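Local atomic coordinates of calreticulin, putative (Trypanosoma cruzi, PDB entry 5HCF), a protein that probably acts as a lectin-like chaperone, its globular domain of legume lectin fold binding both carbohydrate and peptide. Residues K104-F109 and K203-L208; N118-I123 and H146-H151. All coordinates share one frame; numbering follows the deposited sequence. Where two conformers were deposited one is given.

Contact 1 (K104-F109 and K203-L208)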
# COMPACT_ATOMS: atom_id res chain seq x y z
N LYS A 104 -6.60 -14.11 2.96
CA LYS A 104 -5.27 -14.05 3.54
C LYS A 104 -4.32 -13.23 2.68
O LYS A 104 -4.11 -13.54 1.50
CB LYS A 104 -4.70 -15.46 3.74
CG LYS A 104 -3.22 -15.47 4.08
CD LYS A 104 -2.72 -16.86 4.44
CE LYS A 104 -1.23 -16.84 4.78
NZ LYS A 104 -0.72 -18.18 5.20
N TYR A 105 -3.75 -12.19 3.28
CA TYR A 105 -2.73 -11.39 2.61
C TYR A 105 -1.41 -11.55 3.34
O TYR A 105 -1.38 -12.04 4.46
CB TYR A 105 -3.15 -9.92 2.54
CG TYR A 105 -3.40 -9.29 3.90
CD1 TYR A 105 -4.68 -9.27 4.44
CD2 TYR A 105 -2.36 -8.75 4.64
CE1 TYR A 105 -4.91 -8.71 5.68
CE2 TYR A 105 -2.59 -8.19 5.88
CZ TYR A 105 -3.87 -8.18 6.40
OH TYR A 105 -4.11 -7.62 7.63
N TRP A 106 -0.32 -11.15 2.69
CA TRP A 106 0.97 -11.07 3.36
C TRP A 106 1.21 -9.65 3.84
O TRP A 106 1.73 -9.43 4.93
CB TRP A 106 2.11 -11.50 2.44
CG TRP A 106 3.48 -11.25 3.05
CD1 TRP A 106 4.02 -11.88 4.13
CD2 TRP A 106 4.47 -10.31 2.60
NE1 TRP A 106 5.28 -11.39 4.39
CE2 TRP A 106 5.58 -10.43 3.46
CE3 TRP A 106 4.52 -9.38 1.56
CZ2 TRP A 106 6.73 -9.64 3.31
CZ3 TRP A 106 5.66 -8.60 1.41
CH2 TRP A 106 6.75 -8.74 2.28
N LEU A 107 0.84 -8.68 3.00
CA LEU A 107 1.02 -7.27 3.32
C LEU A 107 -0.22 -6.43 3.05
O LEU A 107 -0.86 -6.55 2.00
CB LEU A 107 2.21 -6.71 2.52
CG LEU A 107 2.56 -5.22 2.70
CD1 LEU A 107 3.21 -4.95 4.06
CD2 LEU A 107 3.45 -4.73 1.57
N MET A 108 -0.56 -5.58 4.01
CA MET A 108 -1.56 -4.54 3.82
C MET A 108 -0.88 -3.20 4.04
O MET A 108 -0.41 -2.91 5.15
CB MET A 108 -2.74 -4.73 4.77
CG MET A 108 -3.76 -3.60 4.71
SD MET A 108 -5.28 -3.99 5.60
CE MET A 108 -5.67 -2.40 6.34
N PHE A 109 -0.84 -2.39 3.00
CA PHE A 109 0.01 -1.20 2.99
C PHE A 109 -0.67 0.01 2.35
O PHE A 109 -1.13 -0.06 1.21
CB PHE A 109 1.32 -1.54 2.26
CG PHE A 109 2.25 -0.37 2.08
CD1 PHE A 109 2.64 0.40 3.16
CD2 PHE A 109 2.73 -0.06 0.82
CE1 PHE A 109 3.49 1.47 2.98
CE2 PHE A 109 3.58 1.01 0.63
CZ PHE A 109 3.97 1.77 1.71
N LYS A 203 11.03 -12.35 4.75
CA LYS A 203 10.65 -13.25 3.66
C LYS A 203 9.18 -13.61 3.63
O LYS A 203 8.57 -13.90 4.66
CB LYS A 203 11.49 -14.52 3.75
CG LYS A 203 11.41 -15.43 2.53
CD LYS A 203 12.13 -16.74 2.82
CE LYS A 203 11.30 -17.64 3.73
NZ LYS A 203 10.31 -18.51 3.05
N VAL A 204 8.61 -13.58 2.43
CA VAL A 204 7.24 -14.01 2.24
C VAL A 204 7.15 -15.51 2.52
O VAL A 204 7.97 -16.28 2.03
CB VAL A 204 6.75 -13.71 0.81
CG1 VAL A 204 6.72 -12.21 0.57
CG2 VAL A 204 7.63 -14.40 -0.22
N PRO A 205 6.16 -15.91 3.33
CA PRO A 205 6.01 -17.33 3.68
C PRO A 205 5.70 -18.16 2.43
O PRO A 205 6.35 -19.18 2.19
CB PRO A 205 4.83 -17.34 4.66
CG PRO A 205 4.07 -16.11 4.35
CD PRO A 205 5.07 -15.09 3.87
N GLU A 206 4.72 -17.72 1.66
CA GLU A 206 4.46 -18.30 0.35
C GLU A 206 4.73 -17.25 -0.71
O GLU A 206 4.77 -16.06 -0.41
CB GLU A 206 3.02 -18.83 0.25
CG GLU A 206 2.70 -19.96 1.21
CD GLU A 206 3.72 -21.09 1.15
OE1 GLU A 206 4.34 -21.30 0.08
OE2 GLU A 206 3.92 -21.77 2.19
N PRO A 207 4.95 -17.69 -1.96
CA PRO A 207 5.15 -16.71 -3.04
C PRO A 207 3.94 -15.80 -3.22
O PRO A 207 2.80 -16.23 -3.02
CB PRO A 207 5.38 -17.58 -4.28
CG PRO A 207 4.74 -18.89 -3.95
CD PRO A 207 4.88 -19.07 -2.47
N LEU A 208 4.19 -14.55 -3.60
CA LEU A 208 3.12 -13.57 -3.76
C LEU A 208 2.55 -13.66 -5.16
O LEU A 208 3.29 -13.73 -6.14
CB LEU A 208 3.62 -12.15 -3.49
CG LEU A 208 4.16 -11.88 -2.09
CD1 LEU A 208 4.65 -10.44 -1.97
CD2 LEU A 208 3.11 -12.19 -1.05
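Trp106 meets Val204, Pro205 and Leu208 at a classic beta bulge in the legume lectin fold: Trp106 and Leu107 together face Leu90 of the adjacent strand 83-91, at the start of strand 107-114. The indole, its CG anti to the backbone N (chi1 173°), reaches out to the loop that leads into strand 208-217. The tight part is the packing round this ring. Val204 CG1 stands over the centre of the six-membered ring, 3.5 Å from the centroid and 7° off the ring normal, a CH-pi contact over the face. Leu208 comes in obliquely, with CD1 3.7 Å from Trp106 CE3 and CD2 equally close to Trp106 CB. Pro205, though exposed, lies obliquely by the pyrrole part, its CD 3.4 Å from Trp106 CD1. Val204 N is hydrogen-bonded to Asn64 OD1, which helps hold the backbone of the residue lying on the indole face, and Leu69 touches Trp106 from the second sheet. Toward solvent the contact thins out. No hydrogen bond crosses between 104-109 and 203-208, and the exposed Lys104 and Glu206 do not pair: Lys104 NZ lies 6.6 Å from Glu206 OE2, too far for a salt bridge, though the opposite charges may attract weakly.

Contact 2 (N118-I123 and H146-H151)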
# COMPACT_ATOMS: atom_id res chain seq x y z
N ASN A 118 -6.28 8.58 11.76
CA ASN A 118 -5.43 8.68 10.57
C ASN A 118 -4.10 7.96 10.77
O ASN A 118 -3.36 8.26 11.70
CB ASN A 118 -5.19 10.16 10.22
CG ASN A 118 -4.30 10.36 8.99
OD1 ASN A 118 -3.28 9.70 8.81
ND2 ASN A 118 -4.70 11.30 8.14
N ARG A 119 -3.80 7.02 9.88
CA ARG A 119 -2.51 6.34 9.93
C ARG A 119 -2.15 5.69 8.60
O ARG A 119 -3.01 5.47 7.74
CB ARG A 119 -2.50 5.27 11.03
CG ARG A 119 -3.18 3.97 10.63
CD ARG A 119 -2.99 2.91 11.69
NE ARG A 119 -1.58 2.60 11.89
CZ ARG A 119 -1.12 1.62 12.66
NH1 ARG A 119 -1.96 0.84 13.32
NH2 ARG A 119 0.19 1.43 12.77
N VAL A 120 -0.87 5.37 8.44
CA VAL A 120 -0.42 4.56 7.31
C VAL A 120 -0.30 3.12 7.76
O VAL A 120 0.46 2.81 8.67
CB VAL A 120 0.92 5.06 6.74
CG1 VAL A 120 1.36 4.20 5.56
CG2 VAL A 120 0.82 6.54 6.35
N HIS A 121 -1.04 2.22 7.12
CA HIS A 121 -0.99 0.82 7.49
C HIS A 121 0.25 0.16 6.94
O HIS A 121 0.55 0.28 5.75
CB HIS A 121 -2.21 0.06 6.95
CG HIS A 121 -3.48 0.35 7.68
ND1 HIS A 121 -3.65 0.07 9.02
CD2 HIS A 121 -4.66 0.88 7.25
CE1 HIS A 121 -4.87 0.42 9.39
NE2 HIS A 121 -5.50 0.91 8.34
N ILE A 122 0.97 -0.54 7.81
CA ILE A 122 1.97 -1.49 7.36
C ILE A 122 1.75 -2.77 8.15
O ILE A 122 2.34 -2.96 9.21
CB ILE A 122 3.40 -0.98 7.56
CG1 ILE A 122 3.58 0.39 6.91
CG2 ILE A 122 4.39 -1.99 6.98
CD1 ILE A 122 4.98 0.93 7.03
N ILE A 123 0.90 -3.64 7.62
CA ILE A 123 0.48 -4.84 8.33
C ILE A 123 1.07 -6.08 7.68
O ILE A 123 0.84 -6.35 6.50
CB ILE A 123 -1.06 -4.96 8.38
CG1 ILE A 123 -1.68 -3.71 9.00
CG2 ILE A 123 -1.48 -6.20 9.15
CD1 ILE A 123 -3.18 -3.79 9.18
N HIS A 146 -0.27 11.50 -3.25
CA HIS A 146 0.82 11.10 -2.37
C HIS A 146 1.26 9.67 -2.69
O HIS A 146 0.45 8.83 -3.08
CB HIS A 146 0.41 11.22 -0.91
CG HIS A 146 0.08 12.63 -0.51
ND1 HIS A 146 1.04 13.59 -0.29
CD2 HIS A 146 -1.11 13.23 -0.29
CE1 HIS A 146 0.46 14.72 0.05
NE2 HIS A 146 -0.85 14.54 0.06
N VAL A 147 2.55 9.42 -2.52
CA VAL A 147 3.14 8.13 -2.86
C VAL A 147 3.61 7.40 -1.61
O VAL A 147 4.25 7.98 -0.73
CB VAL A 147 4.34 8.30 -3.82
CG1 VAL A 147 4.84 6.94 -4.30
CG2 VAL A 147 3.95 9.18 -5.00
N TYR A 148 3.31 6.10 -1.54
CA TYR A 148 3.71 5.30 -0.39
C TYR A 148 4.61 4.16 -0.84
O TYR A 148 4.21 3.32 -1.64
CB TYR A 148 2.47 4.77 0.34
CG TYR A 148 1.52 5.87 0.73
CD1 TYR A 148 0.59 6.37 -0.18
CD2 TYR A 148 1.55 6.44 2.00
CE1 TYR A 148 -0.28 7.38 0.17
CE2 TYR A 148 0.69 7.45 2.36
CZ TYR A 148 -0.23 7.92 1.43
OH TYR A 148 -1.09 8.93 1.78
N THR A 149 5.84 4.17 -0.33
CA THR A 149 6.85 3.21 -0.75
C THR A 149 7.42 2.47 0.44
O THR A 149 7.74 3.07 1.46
CB THR A 149 8.00 3.91 -1.51
OG1 THR A 149 7.47 4.69 -2.59
CG2 THR A 149 8.97 2.88 -2.07
N LEU A 150 7.55 1.15 0.31
CA LEU A 150 8.06 0.31 1.39
C LEU A 150 9.23 -0.53 0.92
O LEU A 150 9.14 -1.24 -0.09
CB LEU A 150 6.97 -0.60 1.94
CG LEU A 150 7.43 -1.51 3.09
CD1 LEU A 150 7.98 -0.67 4.23
CD2 LEU A 150 6.31 -2.41 3.57
N HIS A 151 10.34 -0.45 1.65
CA HIS A 151 11.48 -1.31 1.41
C HIS A 151 11.62 -2.32 2.53
O HIS A 151 11.85 -1.95 3.68
CB HIS A 151 12.76 -0.49 1.28
CG HIS A 151 13.99 -1.31 1.05
ND1 HIS A 151 15.26 -0.86 1.35
CD2 HIS A 151 14.15 -2.56 0.56
CE1 HIS A 151 16.14 -1.79 1.04
NE2 HIS A 151 15.50 -2.84 0.56
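Val120 against Tyr148 and Ile122 against Leu150 are two pairs from the core of a beta sandwich, the legume lectin (concanavalin-like) fold. Strand 117-126 belongs to one antiparallel sheet and strand 145-152 to the other, so the segments meet through side chains alone, with CA atoms 8.8 Å apart for Val120 and Tyr148. Alternation along each strand sends these four residues toward the facing sheet.

Both branches of Val120 are staggered clear of the position between backbone N and carbonyl carbon: CG1 is anti to N (chi1 -180°) and CG2 anti to the carbonyl carbon. CG2 does the touching, coming obliquely to the Tyr148 ring 4.1 Å from CE2. The Tyr148 ring runs on between the sheets, where Phe109 and Pro111 touch it from strand 107-114 and Phe160 and Leu162 from strand 157-162. Phe160 also reaches Val120, closing a small apolar cluster.

In the second pair the branches are divided differently. Ile122 makes its contact with the short methyl CG2, while CG1 carries CD1 off in an extended chain. Leu150, its CG anti to the backbone N, sends its CD2 methyl across the gap to meet that CG2. Neither pair is especially close, and no hydrogen bond joins the two segments; Ile122 O, for instance, accepts a hydrogen bond from Trp176 NE1. The nearest approach of all is Ile122 CG2 to Leu150 CD2, 3.9 Å.

In the fold
Contacts 1 and 2 lie with their centres 15 Å apart in one sandwich, and contact 2 is nested along the chain inside the loop that contact 1 closes. Strands 107-114 and 117-126 are consecutive and pair antiparallel in the same sheet, so Met108 O of contact 1 sits 2.9 Å from Ile123 N of contact 2, a probable hydrogen bond. Phe109 carries the connection inward, its CE2 packing 3.3 Å from Tyr148 O on the facing sheet. Contact 2 joins the two sheets through the core, whereas contact 1 fastens a loop beside strand 107-114. As in related calreticulins, the sugar site probably lies on the outer, concave face of that strand's sheet, where Tyr105 and Met108 point.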